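Local coordinates for hypothetical protein (Legionella pneumophila subsp. pneumophila, PDB 2IM9), which is of unknown function but belongs to a family resembling N-acetylmuramoyl-L-alanine amidases and may therefore act on bacterial cell-wall peptidoglycan, at residues A106-L111 and Q115-H120; I139-Y144 and N313-L318; I188-Q191 and E197-K200. All coordinates share one frame; numbering follows the deposited sequence.

Contacts 1 and 2 are buried, whereas contact 3 is partly buried, its centre about 25 Å from the centre of the chain, against about 16 and 9 Å for the other two. The first pair also meet directly: their centres are about 17 Å apart, yet L107 CD2 of contact 1 lies 4.2 Å from V317 CG1 of contact 2. In contact 1 a cysteine sulfur of helix 111-122 packs on the end of helix 95-107, while a backbone bond closes the later helix's first turn. Contact 2 brings a helix against the central sheet through polar amides. Contact 3 folds a loop back onto the helix that follows it, mixing aliphatic contacts with one weak hydrogen bond from a side-chain amide.

Contact 1: residues A106-L111 and Q115-H120; sequences ALANSL and QECLKH
L111 O receives Q115 N at 3.0 Å, with an N-H...O angle of 159°, the i to i+4 bond expected in the first turn of helix 111-122. S110 occupies the N-cap position just before it. The same turn brings Q115 CG to 3.4 Å from L111 O, near the oxygen end of the carbonyl. From there the glutamine runs extended, and its NE2 comes within 3.8 Å of L111 CD1. The leucine reaches that place because its CG is anti to the backbone N (chi1 170°). Q115 NE2 has its polar partner in Y88 OH, so its approach to the leucine methyl is a packing contact.

Two residues further along the helix, C117 directs its side chain at the end of the preceding helix. In the modelled conformer, one of two, C117 SG is 4.0 Å from A108 CB and 4.2 Å from L107 CB; C117 also forms the disulfide with C327. Two consecutive helices are thus joined by a short loop, the sulfur lying against the end of the first. Helix 27-45 covers this joint, its Y42 touching A108 and its N35 and R39 touching L111, while helix 53-63 packs on A106.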
loop_
_atom_site.group_PDB
_atom_site.type_symbol
_atom_site.label_atom_id
_atom_site.label_comp_id
_atom_site.label_asym_id
_atom_site.label_seq_id
_atom_site.Cartn_x
_atom_site.Cartn_y
_atom_site.Cartn_z
ATOM N N ALA A 106 7.429 -2.222 11.683
ATOM C CA ALA A 106 8.213 -3.458 11.719
ATOM C C ALA A 106 9.688 -3.196 11.481
ATOM O O ALA A 106 10.540 -3.900 12.021
ATOM C CB ALA A 106 7.676 -4.478 10.701
ATOM N N LEU A 107 9.988 -2.189 10.666
ATOM C CA LEU A 107 11.357 -1.860 10.315
ATOM C C LEU A 107 12.105 -1.077 11.384
ATOM O O LEU A 107 13.336 -1.043 11.354
ATOM C CB LEU A 107 11.374 -1.043 9.030
ATOM C CG LEU A 107 11.062 -1.792 7.742
ATOM C CD1 LEU A 107 10.979 -0.749 6.649
ATOM C CD2 LEU A 107 12.147 -2.821 7.446
ATOM N N ALA A 108 11.365 -0.479 12.314
ATOM C CA ALA A 108 11.918 0.449 13.300
ATOM C C ALA A 108 11.900 -0.152 14.689
ATOM O O ALA A 108 11.277 -1.185 14.896
ATOM C CB ALA A 108 11.110 1.744 13.280
ATOM N N ASN A 109 12.570 0.518 15.637
ATOM C CA ASN A 109 12.647 0.081 17.033
ATOM C C ASN A 109 12.149 1.111 18.034
ATOM O O ASN A 109 12.296 0.928 19.246
ATOM C CB ASN A 109 14.092 -0.236 17.412
ATOM C CG ASN A 109 14.538 -1.588 16.940
ATOM O OD1 ASN A 109 15.589 -1.710 16.319
ATOM N ND2 ASN A 109 13.758 -2.621 17.247
ATOM N N SER A 110 11.596 2.209 17.535
ATOM C CA SER A 110 11.236 3.332 18.395
ATOM C C SER A 110 10.269 4.243 17.656
ATOM O O SER A 110 10.214 4.216 16.428
ATOM C CB SER A 110 12.496 4.127 18.766
ATOM O OG SER A 110 13.022 4.820 17.638
ATOM N N LEU A 111 9.538 5.071 18.397
ATOM C CA LEU A 111 8.659 6.066 17.765
ATOM C C LEU A 111 9.453 6.944 16.784
ATOM O O LEU A 111 8.990 7.234 15.671
ATOM C CB LEU A 111 7.972 6.917 18.834
ATOM C CG LEU A 111 7.205 8.144 18.357
ATOM C CD1 LEU A 111 5.969 7.743 17.546
ATOM C CD2 LEU A 111 6.813 9.034 19.542
ATOM N N GLN A 115 8.906 7.152 12.700
ATOM C CA GLN A 115 8.588 8.383 11.989
ATOM C C GLN A 115 9.467 8.535 10.753
ATOM O O GLN A 115 8.986 8.839 9.653
ATOM C CB GLN A 115 8.765 9.569 12.935
ATOM C CG GLN A 115 7.612 9.725 13.884
ATOM C CD GLN A 115 7.898 10.660 15.032
ATOM O OE1 GLN A 115 9.048 11.024 15.287
ATOM N NE2 GLN A 115 6.858 11.020 15.761
ATOM N N GLU A 116 10.756 8.245 10.913
ATOM C CA GLU A 116 11.713 8.385 9.829
ATOM C C GLU A 116 11.449 7.345 8.731
ATOM O O GLU A 116 11.452 7.660 7.537
ATOM C CB GLU A 116 13.123 8.214 10.385
ATOM C CG GLU A 116 14.201 8.640 9.419
ATOM N N CYS A 117 11.214 6.106 9.147
ATOM C CA CYS A 117 10.935 5.014 8.218
ATOM C C CYS A 117 9.657 5.296 7.429
ATOM O O CYS A 117 9.588 5.055 6.217
ATOM C CB CYS A 117 10.788 3.687 8.968
ATOM S SG CYS A 117 12.325 2.960 9.617
ATOM N N LEU A 118 8.644 5.788 8.127
ATOM C CA LEU A 118 7.369 6.072 7.467
ATOM C C LEU A 118 7.538 7.192 6.452
ATOM O O LEU A 118 7.052 7.088 5.324
ATOM C CB LEU A 118 6.276 6.429 8.481
ATOM C CG LEU A 118 4.893 6.609 7.829
ATOM C CD1 LEU A 118 4.380 5.299 7.195
ATOM C CD2 LEU A 118 3.887 7.140 8.852
ATOM N N LYS A 119 8.249 8.242 6.843
ATOM C CA LYS A 119 8.500 9.360 5.917
ATOM C C LYS A 119 9.180 8.839 4.639
ATOM O O LYS A 119 8.765 9.176 3.528
ATOM C CB LYS A 119 9.316 10.476 6.585
ATOM C CG LYS A 119 9.405 11.749 5.747
ATOM C CD LYS A 119 10.087 12.901 6.521
ATOM C CE LYS A 119 11.544 12.628 6.816
ATOM N NZ LYS A 119 12.099 13.689 7.736
ATOM N N HIS A 120 10.195 7.984 4.792
ATOM C CA HIS A 120 10.906 7.468 3.628
ATOM C C HIS A 120 10.172 6.396 2.832
ATOM O O HIS A 120 10.564 6.107 1.717
ATOM C CB HIS A 120 12.313 6.992 4.013
ATOM C CG HIS A 120 13.277 8.115 4.179
ATOM N ND1 HIS A 120 13.407 8.814 5.359
ATOM C CD2 HIS A 120 14.124 8.695 3.298
ATOM C CE1 HIS A 120 14.318 9.763 5.205
ATOM N NE2 HIS A 120 14.770 9.707 3.965
#

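Contact 2: residues I139-Y144 and N313-L318; sequences IDWNNY and NIQVVL
Helix 137-147 passes strand 311-317 at side-chain distance, the closest CA pair being N142 and Q315 at 8.8 Å, and the helix has a wider pi-type turn at 139-142. This is a helix packed against a central antiparallel sheet, consistent with a cysteine-peptidase-like alpha/beta fold, the clan to which this amidase-like family belongs. Strand 311-317 pairs with strands 151-153, 214-223 and 246-254, and the backbone bonds of Q315 with V246 and of N313 with E248 record its place beside the last of these.

N142 and Q315 both direct their CB toward the opposite segment and carry the contact with their amide groups. The Q315 chain is extended beyond CG, with chi2 at -179°, which carries its amide to the helix. The two amide carbons, Q315 CD and N142 CG, are 4.0 Å apart. The groups do not stack: their planes are turned 69° against each other. As modelled, N142 OD1 and Q315 OE1 are 2.9 Å apart, but the rotation of each amide is uncertain; with one of them turned back the pair may be a hydrogen bond, and the geometry does not decide. Q315 and W141 also touch the E248 side chain on strand 246-254.

W141 supplies the apolar flank. Its CG stands anti to the backbone N (chi1 -166°), and W141 CZ3 is 3.9 Å from the atom modelled as Q315 OE1, which it meets obliquely, ring and amide planes being 77° apart. L151 also touches both W141 and Q315. The pyrrole side of the ring has a polar partner on helix 95-107, where W141 NE1 is hydrogen-bonded to N100 OD1.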
loop_
_atom_site.group_PDB
_atom_site.type_symbol
_atom_site.label_atom_id
_atom_site.label_comp_id
_atom_site.label_asym_id
_atom_site.label_seq_id
_atom_site.Cartn_x
_atom_site.Cartn_y
_atom_site.Cartn_z
ATOM N N ILE A 139 4.296 2.638 -10.073
ATOM C CA ILE A 139 5.394 3.465 -10.570
ATOM C C ILE A 139 6.037 4.348 -9.504
ATOM O O ILE A 139 7.166 4.832 -9.685
ATOM C CB ILE A 139 4.953 4.293 -11.800
ATOM C CG1 ILE A 139 3.769 5.178 -11.450
ATOM C CG2 ILE A 139 4.591 3.368 -12.964
ATOM C CD1 ILE A 139 3.995 6.605 -11.794
ATOM N N ASP A 140 5.319 4.563 -8.394
ATOM C CA ASP A 140 5.894 5.279 -7.253
ATOM C C ASP A 140 6.329 4.308 -6.153
ATOM O O ASP A 140 7.516 4.154 -5.879
ATOM C CB ASP A 140 4.900 6.274 -6.654
ATOM C CG ASP A 140 4.534 7.401 -7.595
ATOM O OD1 ASP A 140 5.387 7.857 -8.389
ATOM O OD2 ASP A 140 3.383 7.857 -7.494
ATOM N N TRP A 141 5.362 3.662 -5.508
ATOM C CA TRP A 141 5.640 2.949 -4.258
ATOM C C TRP A 141 6.504 1.722 -4.479
ATOM O O TRP A 141 7.574 1.588 -3.844
ATOM C CB TRP A 141 4.328 2.555 -3.562
ATOM C CG TRP A 141 4.483 2.107 -2.125
ATOM C CD1 TRP A 141 4.634 2.913 -1.023
ATOM C CD2 TRP A 141 4.427 0.760 -1.628
ATOM N NE1 TRP A 141 4.720 2.149 0.119
ATOM C CE2 TRP A 141 4.603 0.824 -0.220
ATOM C CE3 TRP A 141 4.281 -0.487 -2.236
ATOM C CZ2 TRP A 141 4.609 -0.318 0.589
ATOM C CZ3 TRP A 141 4.288 -1.633 -1.434
ATOM C CH2 TRP A 141 4.444 -1.537 -0.027
ATOM N N ASN A 142 6.053 0.809 -5.345
ATOM C CA ASN A 142 6.879 -0.364 -5.657
ATOM C C ASN A 142 8.260 0.081 -6.161
ATOM O O ASN A 142 9.291 -0.402 -5.684
ATOM C CB ASN A 142 6.230 -1.222 -6.743
ATOM C CG ASN A 142 5.055 -2.036 -6.244
ATOM O OD1 ASN A 142 4.735 -2.057 -5.051
ATOM N ND2 ASN A 142 4.416 -2.745 -7.164
ATOM N N ASN A 143 8.276 0.989 -7.130
ATOM C CA ASN A 143 9.535 1.398 -7.763
ATOM C C ASN A 143 10.547 1.948 -6.754
ATOM O O ASN A 143 11.683 1.453 -6.652
ATOM C CB ASN A 143 9.241 2.420 -8.865
ATOM C CG ASN A 143 10.496 2.972 -9.489
ATOM O OD1 ASN A 143 11.251 2.247 -10.123
ATOM N ND2 ASN A 143 10.737 4.267 -9.286
ATOM N N TYR A 144 10.114 2.941 -5.988
ATOM C CA TYR A 144 11.006 3.609 -5.042
ATOM C C TYR A 144 11.403 2.724 -3.873
ATOM O O TYR A 144 12.563 2.763 -3.432
ATOM C CB TYR A 144 10.435 4.955 -4.574
ATOM C CG TYR A 144 10.461 6.001 -5.665
ATOM C CD1 TYR A 144 11.654 6.319 -6.319
ATOM C CD2 TYR A 144 9.300 6.662 -6.053
ATOM C CE1 TYR A 144 11.687 7.263 -7.338
ATOM C CE2 TYR A 144 9.321 7.609 -7.073
ATOM C CZ TYR A 144 10.520 7.902 -7.710
ATOM O OH TYR A 144 10.562 8.839 -8.708
ATOM N N ASN A 313 0.329 -9.707 -7.413
ATOM C CA ASN A 313 1.775 -9.469 -7.375
ATOM C C ASN A 313 2.228 -9.720 -5.947
ATOM O O ASN A 313 1.494 -9.414 -5.004
ATOM C CB ASN A 313 2.079 -8.027 -7.842
ATOM C CG ASN A 313 3.537 -7.625 -7.655
ATOM O OD1 ASN A 313 3.969 -7.258 -6.557
ATOM N ND2 ASN A 313 4.289 -7.653 -8.733
ATOM N N ILE A 314 3.428 -10.292 -5.799
ATOM C CA ILE A 314 3.949 -10.646 -4.471
ATOM C C ILE A 314 5.327 -10.025 -4.269
ATOM O O ILE A 314 6.229 -10.203 -5.087
ATOM C CB ILE A 314 4.054 -12.191 -4.270
ATOM C CG1 ILE A 314 2.722 -12.902 -4.578
ATOM C CG2 ILE A 314 4.474 -12.530 -2.837
ATOM C CD1 ILE A 314 2.553 -13.323 -6.024
ATOM N N GLN A 315 5.476 -9.302 -3.154
ATOM C CA GLN A 315 6.750 -8.703 -2.767
ATOM C C GLN A 315 7.108 -9.132 -1.358
ATOM O O GLN A 315 6.230 -9.424 -0.541
ATOM C CB GLN A 315 6.635 -7.193 -2.792
ATOM C CG GLN A 315 6.555 -6.630 -4.194
ATOM C CD GLN A 315 6.465 -5.144 -4.158
ATOM O OE1 GLN A 315 5.422 -4.587 -3.783
ATOM N NE2 GLN A 315 7.560 -4.475 -4.519
ATOM N N VAL A 316 8.403 -9.192 -1.070
ATOM C CA VAL A 316 8.851 -9.499 0.288
ATOM C C VAL A 316 9.719 -8.363 0.796
ATOM O O VAL A 316 10.248 -7.579 0.013
ATOM C CB VAL A 316 9.630 -10.820 0.390
ATOM C CG1 VAL A 316 8.736 -12.008 0.016
ATOM C CG2 VAL A 316 10.868 -10.782 -0.501
ATOM N N VAL A 317 9.809 -8.254 2.114
ATOM C CA VAL A 317 10.601 -7.219 2.758
ATOM C C VAL A 317 12.011 -7.781 2.918
ATOM O O VAL A 317 12.177 -8.903 3.392
ATOM C CB VAL A 317 10.015 -6.853 4.135
ATOM C CG1 VAL A 317 10.966 -5.924 4.932
ATOM C CG2 VAL A 317 8.642 -6.228 3.975
ATOM N N LEU A 318 13.013 -6.994 2.543
ATOM C CA LEU A 318 14.396 -7.486 2.536
ATOM C C LEU A 318 15.152 -7.335 3.867
ATOM O O LEU A 318 15.854 -8.271 4.293
ATOM C CB LEU A 318 15.184 -6.817 1.412
ATOM C CG LEU A 318 14.791 -7.171 -0.016
ATOM C CD1 LEU A 318 15.546 -6.266 -0.990
ATOM C CD2 LEU A 318 15.050 -8.654 -0.295
#

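Contact 3: residues I188-Q191 and E197-K200; sequences IRLQ and EQEK
The loop before helix 195-209 doubles back so that I188 and L190 lie against the helix's early turns, where E197 and Q198 receive them. The closest CA pair is I188 and Q198, 5.7 Å apart. The I188 and Q198 side chains lie alongside each other, running in opposite senses, which brings I188 CG2 to 3.9 Å from Q198 CG. On its other branch, I188 CG1 rests 3.7 Å from Q198 O. The extended glutamine chain then carries its amide to the loop backbone, and Q198 NE2 reaches I188 O at 2.9 Å. That bond is weak, with an N-H...O angle of only 128°, and the same nitrogen makes a second weak bond to I185 O.

Residues 188-215 are predicted to form a coiled coil, but 188-191 has no regular secondary structure here and the contact is a loop-on-helix one. The extended backbone puts I188 and L190 on the helix side, while R189 points away to a salt bridge with D83 and a cation-pi contact with F85.

L190 meets E197 at about a right angle, its CD1 being 4.0 Å from E197 CG. The methyl touches the aliphatic part of the glutamate, whose chain bends at chi2 (63°). Its carboxylate has a separate partner one turn along the helix, E197 OE2 forming a salt bridge with R201 NE.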
loop_
_atom_site.group_PDB
_atom_site.type_symbol
_atom_site.label_atom_id
_atom_site.label_comp_id
_atom_site.label_asym_id
_atom_site.label_seq_id
_atom_site.Cartn_x
_atom_site.Cartn_y
_atom_site.Cartn_z
ATOM N N ILE A 188 -8.041 18.787 -1.789
ATOM C CA ILE A 188 -7.513 19.766 -0.851
ATOM C C ILE A 188 -8.260 19.645 0.463
ATOM O O ILE A 188 -9.427 20.054 0.565
ATOM C CB ILE A 188 -7.647 21.217 -1.395
ATOM C CG1 ILE A 188 -7.067 21.319 -2.808
ATOM C CG2 ILE A 188 -7.005 22.236 -0.400
ATOM C CD1 ILE A 188 -5.553 21.097 -2.895
ATOM N N ARG A 189 -7.569 19.103 1.462
ATOM C CA ARG A 189 -8.186 18.801 2.752
ATOM C C ARG A 189 -7.612 19.720 3.828
ATOM O O ARG A 189 -6.493 19.523 4.294
ATOM C CB ARG A 189 -8.014 17.316 3.104
ATOM C CG ARG A 189 -8.699 16.389 2.087
ATOM C CD ARG A 189 -8.801 14.973 2.581
ATOM N NE ARG A 189 -7.487 14.342 2.738
ATOM C CZ ARG A 189 -7.320 13.061 3.035
ATOM N NH1 ARG A 189 -8.378 12.278 3.189
ATOM N NH2 ARG A 189 -6.095 12.558 3.157
ATOM N N LEU A 190 -8.378 20.752 4.182
ATOM C CA LEU A 190 -7.924 21.765 5.123
ATOM C C LEU A 190 -8.697 21.616 6.422
ATOM O O LEU A 190 -9.878 21.294 6.402
ATOM C CB LEU A 190 -8.118 23.160 4.526
ATOM C CG LEU A 190 -7.456 23.427 3.168
ATOM C CD1 LEU A 190 -7.790 24.840 2.660
ATOM C CD2 LEU A 190 -5.943 23.180 3.203
ATOM N N GLN A 191 -8.037 21.836 7.555
ATOM C CA GLN A 191 -8.697 21.595 8.839
ATOM C C GLN A 191 -9.762 22.643 9.122
ATOM O O GLN A 191 -10.833 22.325 9.645
ATOM C CB GLN A 191 -7.677 21.494 9.968
ATOM C CG GLN A 191 -6.694 20.344 9.738
ATOM C CD GLN A 191 -6.209 19.711 11.022
ATOM O OE1 GLN A 191 -6.974 19.045 11.725
ATOM N NE2 GLN A 191 -4.926 19.900 11.329
ATOM N N GLU A 197 -10.206 29.053 -0.542
ATOM C CA GLU A 197 -8.812 28.684 -0.341
ATOM C C GLU A 197 -8.537 27.319 -0.997
ATOM O O GLU A 197 -7.452 27.103 -1.532
ATOM C CB GLU A 197 -8.456 28.684 1.153
ATOM C CG GLU A 197 -6.975 28.543 1.491
ATOM C CD GLU A 197 -6.094 29.698 0.993
ATOM O OE1 GLU A 197 -6.620 30.780 0.632
ATOM O OE2 GLU A 197 -4.856 29.520 0.972
ATOM N N GLN A 198 -9.519 26.417 -0.961
ATOM C CA GLN A 198 -9.412 25.127 -1.662
ATOM C C GLN A 198 -9.202 25.309 -3.164
ATOM O O GLN A 198 -8.343 24.663 -3.764
ATOM C CB GLN A 198 -10.659 24.269 -1.441
ATOM C CG GLN A 198 -10.701 23.517 -0.141
ATOM C CD GLN A 198 -11.951 22.694 -0.018
ATOM O OE1 GLN A 198 -13.001 23.202 0.358
ATOM N NE2 GLN A 198 -11.856 21.416 -0.355
ATOM N N GLU A 199 -10.004 26.184 -3.771
ATOM C CA GLU A 199 -9.885 26.454 -5.203
ATOM C C GLU A 199 -8.507 26.993 -5.572
ATOM O O GLU A 199 -7.891 26.500 -6.520
ATOM C CB GLU A 199 -10.980 27.429 -5.671
ATOM N N LYS A 200 -8.022 27.974 -4.803
ATOM C CA LYS A 200 -6.715 28.587 -5.018
ATOM C C LYS A 200 -5.596 27.544 -4.968
ATOM O O LYS A 200 -4.751 27.473 -5.861
ATOM C CB LYS A 200 -6.466 29.686 -3.970
ATOM C CG LYS A 200 -5.002 30.195 -3.871
ATOM C CD LYS A 200 -4.797 31.162 -2.683
ATOM C CE LYS A 200 -3.475 31.957 -2.806
ATOM N NZ LYS A 200 -2.322 31.531 -1.896
#